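Local coordinates for protein mandelate racemase/muconate lactonizing enzyme (Polaromonas sp., PDB 2OG9) that probably acts as a mandelate racemase-like isomerase of the enolase superfamily, whose members abstract a proton alpha to a carboxylate, at residues 338-350 and 360-374. Numbering follows the deposited sequence.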
loop_
_atom_site.group_PDB
_atom_site.type_symbol
_atom_site.label_atom_id
_atom_site.label_comp_id
_atom_site.label_asym_id
_atom_site.label_seq_id
_atom_site.Cartn_x
_atom_site.Cartn_y
_atom_site.Cartn_z
ATOM N N GLU A 338 -43.991 -5.659 -11.571
ATOM C CA GLU A 338 -45.172 -6.514 -11.343
ATOM C C GLU A 338 -45.140 -8.025 -11.537
ATOM O O GLU A 338 -46.091 -8.691 -11.147
ATOM C CB GLU A 338 -46.332 -5.932 -12.178
ATOM C CG GLU A 338 -46.152 -6.063 -13.713
ATOM C CD GLU A 338 -45.013 -5.186 -14.287
ATOM O OE1 GLU A 338 -44.869 -4.014 -13.869
ATOM O OE2 GLU A 338 -44.259 -5.661 -15.168
ATOM N N TRP A 339 -44.059 -8.588 -12.070
ATOM C CA TRP A 339 -44.044 -10.045 -12.342
ATOM C C TRP A 339 -44.467 -11.052 -11.248
ATOM O O TRP A 339 -45.126 -12.053 -11.543
ATOM C CB TRP A 339 -42.670 -10.504 -12.859
ATOM C CG TRP A 339 -42.146 -9.741 -14.032
ATOM C CD1 TRP A 339 -42.726 -8.670 -14.642
ATOM C CD2 TRP A 339 -40.889 -9.948 -14.692
ATOM N NE1 TRP A 339 -41.909 -8.190 -15.638
ATOM C CE2 TRP A 339 -40.775 -8.957 -15.690
ATOM C CE3 TRP A 339 -39.847 -10.873 -14.530
ATOM C CZ2 TRP A 339 -39.659 -8.862 -16.527
ATOM C CZ3 TRP A 339 -38.737 -10.780 -15.362
ATOM C CH2 TRP A 339 -38.653 -9.779 -16.350
ATOM N N LEU A 340 -44.071 -10.801 -10.004
ATOM C CA LEU A 340 -44.390 -11.726 -8.931
ATOM C C LEU A 340 -45.778 -11.602 -8.306
ATOM O O LEU A 340 -46.199 -12.496 -7.579
ATOM C CB LEU A 340 -43.349 -11.614 -7.819
ATOM C CG LEU A 340 -41.875 -11.676 -8.224
ATOM C CD1 LEU A 340 -41.029 -11.804 -6.956
ATOM C CD2 LEU A 340 -41.623 -12.861 -9.146
ATOM N N GLU A 341 -46.484 -10.510 -8.577
ATOM C CA GLU A 341 -47.805 -10.286 -7.985
ATOM C C GLU A 341 -48.785 -11.468 -7.972
ATOM O O GLU A 341 -49.453 -11.696 -6.970
ATOM C CB GLU A 341 -48.474 -9.069 -8.639
ATOM C CG GLU A 341 -47.688 -7.779 -8.440
ATOM C CD GLU A 341 -48.431 -6.548 -8.931
ATOM O OE1 GLU A 341 -49.072 -6.623 -10.001
ATOM O OE2 GLU A 341 -48.359 -5.502 -8.250
ATOM N N PRO A 342 -48.886 -12.232 -9.076
ATOM C CA PRO A 342 -49.809 -13.375 -9.124
ATOM C C PRO A 342 -49.592 -14.426 -8.030
ATOM O O PRO A 342 -50.494 -15.201 -7.721
ATOM C CB PRO A 342 -49.561 -13.963 -10.514
ATOM C CG PRO A 342 -49.160 -12.787 -11.315
ATOM C CD PRO A 342 -48.230 -12.048 -10.381
ATOM N N LEU A 343 -48.397 -14.449 -7.452
ATOM C CA LEU A 343 -48.066 -15.424 -6.416
ATOM C C LEU A 343 -48.632 -15.086 -5.046
ATOM O O LEU A 343 -48.772 -15.964 -4.197
ATOM C CB LEU A 343 -46.545 -15.545 -6.274
ATOM C CG LEU A 343 -45.690 -15.945 -7.476
ATOM C CD1 LEU A 343 -44.219 -15.790 -7.106
ATOM C CD2 LEU A 343 -45.993 -17.380 -7.888
ATOM N N PHE A 344 -48.945 -13.812 -4.832
ATOM C CA PHE A 344 -49.433 -13.351 -3.541
ATOM C C PHE A 344 -50.815 -12.703 -3.559
ATOM O O PHE A 344 -51.306 -12.289 -4.604
ATOM C CB PHE A 344 -48.421 -12.365 -2.964
ATOM C CG PHE A 344 -46.998 -12.838 -3.073
ATOM C CD1 PHE A 344 -46.581 -13.985 -2.405
ATOM C CD2 PHE A 344 -46.085 -12.157 -3.873
ATOM C CE1 PHE A 344 -45.273 -14.453 -2.532
ATOM C CE2 PHE A 344 -44.772 -12.617 -4.007
ATOM C CZ PHE A 344 -44.366 -13.769 -3.335
ATOM N N ASN A 345 -51.420 -12.613 -2.380
ATOM C CA ASN A 345 -52.740 -12.019 -2.224
ATOM C C ASN A 345 -52.624 -10.542 -1.888
ATOM O O ASN A 345 -53.614 -9.818 -1.923
ATOM C CB ASN A 345 -53.500 -12.723 -1.103
ATOM C CG ASN A 345 -53.712 -14.189 -1.384
ATOM O OD1 ASN A 345 -53.449 -15.046 -0.534
ATOM N ND2 ASN A 345 -54.193 -14.492 -2.580
ATOM N N GLU A 346 -51.409 -10.100 -1.575
ATOM C CA GLU A 346 -51.161 -8.709 -1.203
ATOM C C GLU A 346 -50.495 -7.917 -2.329
ATOM O O GLU A 346 -49.957 -8.497 -3.266
ATOM C CB GLU A 346 -50.283 -8.654 0.048
ATOM C CG GLU A 346 -50.859 -9.364 1.279
ATOM C CD GLU A 346 -50.779 -10.876 1.192
ATOM O OE1 GLU A 346 -50.028 -11.396 0.338
ATOM O OE2 GLU A 346 -51.456 -11.556 1.993
ATOM N N ARG A 347 -50.522 -6.591 -2.227
ATOM C CA ARG A 347 -49.929 -5.740 -3.256
ATOM C C ARG A 347 -49.190 -4.548 -2.668
ATOM O O ARG A 347 -49.489 -4.098 -1.563
ATOM C CB ARG A 347 -51.017 -5.225 -4.207
ATOM C CG ARG A 347 -51.685 -6.293 -5.056
ATOM C CD ARG A 347 -50.775 -6.750 -6.184
ATOM N NE ARG A 347 -51.400 -7.742 -7.057
ATOM C CZ ARG A 347 -51.576 -9.026 -6.746
ATOM N NH1 ARG A 347 -51.174 -9.501 -5.571
ATOM N NH2 ARG A 347 -52.145 -9.845 -7.621
ATOM N N ILE A 348 -48.217 -4.047 -3.422
ATOM C CA ILE A 348 -47.434 -2.891 -3.006
ATOM C C ILE A 348 -48.133 -1.642 -3.542
ATOM O O ILE A 348 -48.653 -1.645 -4.657
ATOM C CB ILE A 348 -46.004 -2.939 -3.597
ATOM C CG1 ILE A 348 -45.261 -4.179 -3.080
ATOM C CG2 ILE A 348 -45.256 -1.663 -3.248
ATOM C CD1 ILE A 348 -45.014 -4.178 -1.586
ATOM N N GLU A 349 -48.149 -0.582 -2.748
ATOM C CA GLU A 349 -48.785 0.652 -3.171
ATOM C C GLU A 349 -47.725 1.692 -3.491
ATOM O O GLU A 349 -46.730 1.810 -2.777
ATOM C CB GLU A 349 -49.699 1.174 -2.065
ATOM C CG GLU A 349 -50.754 2.147 -2.550
ATOM C CD GLU A 349 -51.744 2.516 -1.463
ATOM O OE1 GLU A 349 -52.156 1.609 -0.708
ATOM O OE2 GLU A 349 -52.116 3.704 -1.369
ATOM N N ILE A 350 -47.934 2.442 -4.569
ATOM C CA ILE A 350 -46.992 3.480 -4.945
ATOM C C ILE A 350 -47.708 4.816 -5.073
ATOM O O ILE A 350 -48.864 4.881 -5.498
ATOM C CB ILE A 350 -46.288 3.179 -6.291
ATOM C CG1 ILE A 350 -47.314 3.147 -7.425
ATOM C CG2 ILE A 350 -45.529 1.861 -6.202
ATOM C CD1 ILE A 350 -46.694 3.086 -8.809
ATOM N N ARG A 360 -48.351 -4.419 7.505
ATOM C CA ARG A 360 -48.790 -5.684 8.091
ATOM C C ARG A 360 -47.599 -6.461 8.674
ATOM O O ARG A 360 -46.449 -6.208 8.319
ATOM C CB ARG A 360 -49.524 -6.525 7.033
ATOM C CG ARG A 360 -49.238 -6.119 5.596
ATOM C CD ARG A 360 -50.247 -6.735 4.625
ATOM N NE ARG A 360 -50.268 -6.027 3.346
ATOM C CZ ARG A 360 -49.286 -6.055 2.449
ATOM N NH1 ARG A 360 -48.193 -6.765 2.680
ATOM N NH2 ARG A 360 -49.388 -5.358 1.326
ATOM N N PRO A 361 -47.862 -7.404 9.593
ATOM C CA PRO A 361 -46.815 -8.218 10.231
ATOM C C PRO A 361 -45.935 -9.020 9.268
ATOM O O PRO A 361 -46.424 -9.571 8.278
ATOM C CB PRO A 361 -47.606 -9.126 11.166
ATOM C CG PRO A 361 -48.775 -8.258 11.559
ATOM C CD PRO A 361 -49.169 -7.630 10.241
ATOM N N GLY A 362 -44.638 -9.085 9.578
ATOM C CA GLY A 362 -43.691 -9.821 8.752
ATOM C C GLY A 362 -43.524 -9.269 7.350
ATOM O O GLY A 362 -43.543 -8.054 7.145
ATOM N N LEU A 363 -43.343 -10.162 6.380
ATOM C CA LEU A 363 -43.201 -9.755 4.990
ATOM C C LEU A 363 -44.521 -9.223 4.459
ATOM O O LEU A 363 -44.546 -8.445 3.509
ATOM C CB LEU A 363 -42.772 -10.934 4.117
ATOM C CG LEU A 363 -41.302 -11.340 4.122
ATOM C CD1 LEU A 363 -41.091 -12.461 3.107
ATOM C CD2 LEU A 363 -40.445 -10.136 3.764
ATOM N N GLY A 364 -45.618 -9.660 5.069
ATOM C CA GLY A 364 -46.934 -9.227 4.634
ATOM C C GLY A 364 -47.376 -9.949 3.375
ATOM O O GLY A 364 -48.077 -9.380 2.531
ATOM N N LEU A 365 -46.971 -11.208 3.247
ATOM C CA LEU A 365 -47.311 -12.007 2.076
ATOM C C LEU A 365 -47.945 -13.353 2.416
ATOM O O LEU A 365 -47.562 -14.005 3.391
ATOM C CB LEU A 365 -46.054 -12.274 1.234
ATOM C CG LEU A 365 -45.241 -11.091 0.697
ATOM C CD1 LEU A 365 -43.934 -11.623 0.115
ATOM C CD2 LEU A 365 -46.033 -10.326 -0.364
ATOM N N THR A 366 -48.912 -13.754 1.596
ATOM C CA THR A 366 -49.582 -15.046 1.729
ATOM C C THR A 366 -49.721 -15.572 0.306
ATOM O O THR A 366 -49.917 -14.793 -0.628
ATOM C CB THR A 366 -50.984 -14.933 2.384
ATOM O OG1 THR A 366 -51.780 -13.986 1.663
ATOM C CG2 THR A 366 -50.861 -14.508 3.843
ATOM N N LEU A 367 -49.605 -16.882 0.136
ATOM C CA LEU A 367 -49.682 -17.488 -1.188
ATOM C C LEU A 367 -51.073 -17.444 -1.803
ATOM O O LEU A 367 -52.059 -17.776 -1.150
ATOM C CB LEU A 367 -49.209 -18.937 -1.122
ATOM C CG LEU A 367 -47.804 -19.125 -0.547
ATOM C CD1 LEU A 367 -47.489 -20.616 -0.418
ATOM C CD2 LEU A 367 -46.800 -18.435 -1.454
ATOM N N SER A 368 -51.141 -17.046 -3.069
ATOM C CA SER A 368 -52.415 -16.969 -3.769
ATOM C C SER A 368 -52.866 -18.375 -4.156
ATOM O O SER A 368 -52.103 -19.336 -4.051
ATOM C CB SER A 368 -52.276 -16.119 -5.030
ATOM O OG SER A 368 -51.525 -16.801 -6.022
ATOM N N GLY A 369 -54.111 -18.491 -4.604
ATOM C CA GLY A 369 -54.624 -19.786 -5.005
ATOM C C GLY A 369 -53.963 -20.286 -6.277
ATOM O O GLY A 369 -53.983 -21.482 -6.560
ATOM N N GLN A 370 -53.375 -19.369 -7.041
ATOM C CA GLN A 370 -52.699 -19.711 -8.292
ATOM C C GLN A 370 -51.417 -20.507 -8.093
ATOM O O GLN A 370 -51.006 -21.261 -8.976
ATOM C CB GLN A 370 -52.371 -18.439 -9.081
ATOM C CG GLN A 370 -53.446 -18.015 -10.062
ATOM C CD GLN A 370 -53.417 -18.831 -11.346
ATOM O OE1 GLN A 370 -53.387 -20.063 -11.317
ATOM N NE2 GLN A 370 -53.429 -18.142 -12.482
ATOM N N VAL A 371 -50.781 -20.336 -6.938
ATOM C CA VAL A 371 -49.533 -21.037 -6.648
ATOM C C VAL A 371 -49.679 -22.551 -6.781
ATOM O O VAL A 371 -48.818 -23.219 -7.359
ATOM C CB VAL A 371 -49.027 -20.697 -5.230
ATOM C CG1 VAL A 371 -47.825 -21.561 -4.875
ATOM C CG2 VAL A 371 -48.645 -19.227 -5.162
ATOM N N LYS A 372 -50.773 -23.086 -6.252
ATOM C CA LYS A 372 -51.024 -24.520 -6.311
ATOM C C LYS A 372 -50.935 -25.038 -7.746
ATOM O O LYS A 372 -50.220 -25.997 -8.025
ATOM C CB LYS A 372 -52.408 -24.831 -5.723
ATOM C CG LYS A 372 -52.887 -26.273 -5.889
ATOM C CD LYS A 372 -52.286 -27.240 -4.871
ATOM C CE LYS A 372 -50.831 -27.568 -5.162
ATOM N NZ LYS A 372 -50.302 -28.612 -4.236
ATOM N N ALA A 373 -51.650 -24.386 -8.656
ATOM C CA ALA A 373 -51.665 -24.791 -10.054
ATOM C C ALA A 373 -50.298 -24.717 -10.738
ATOM O O ALA A 373 -50.051 -25.417 -11.721
ATOM C CB ALA A 373 -52.662 -23.939 -10.820
ATOM N N TRP A 374 -49.410 -23.872 -10.226
ATOM C CA TRP A 374 -48.093 -23.723 -10.836
ATOM C C TRP A 374 -46.993 -24.505 -10.132
ATOM O O TRP A 374 -45.831 -24.457 -10.541
ATOM C CB TRP A 374 -47.700 -22.245 -10.896
ATOM C CG TRP A 374 -48.564 -21.404 -11.794
ATOM C CD1 TRP A 374 -49.213 -21.807 -12.930
ATOM C CD2 TRP A 374 -48.797 -19.996 -11.680
ATOM N NE1 TRP A 374 -49.830 -20.735 -13.530
ATOM C CE2 TRP A 374 -49.591 -19.611 -12.783
ATOM C CE3 TRP A 374 -48.407 -19.019 -10.753
ATOM C CZ2 TRP A 374 -50.004 -18.289 -12.985
ATOM C CZ3 TRP A 374 -48.818 -17.701 -10.955
ATOM C CH2 TRP A 374 -49.608 -17.352 -12.063
#
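Phe344 and Glu346 meet Leu365, Thr366 and Ser368 in a loop-to-loop contact, where the loop after strand 333-335 runs beside the chain leading to helix 370-374. The two backbones join at a single beta bridge, Phe344 with Leu367: Ser368 N donates to Leu343 O (2.8 Å) and Asn345 N to Thr366 O (3.2 Å). Ser368 OG, turned between its own backbone N and carbonyl carbon (chi1 72°), gives a hydrogen bond to Pro342 O at 2.6 Å, lying in that carbonyl's plane; the same oxygen accepts a weak capping bond from Gln370 N. Glu346 bends at chi2 (75°), bringing its carboxylate back to Thr366, where OE1 accepts from Thr366 N (2.9 Å); OE2 lies doubtfully close to Thr366 OG1. Next to these polar bonds the Phe344 ring is sandwiched, with Leu343 CB over one face and Leu365 CD1 over the other, 4.1 Å from the centroid in a CH-pi contact. Pro342 CB abuts the Trp374 ring edge at CH2 (3.7 Å). Leu343 rests on Cys23 of strand 15-26 and Ile49 of strand 46-56, Phe344 and Leu367 on Phe51. The arrangement fits the two-domain enolase-superfamily fold, an N-terminal alpha+beta domain against a TIM-type barrel.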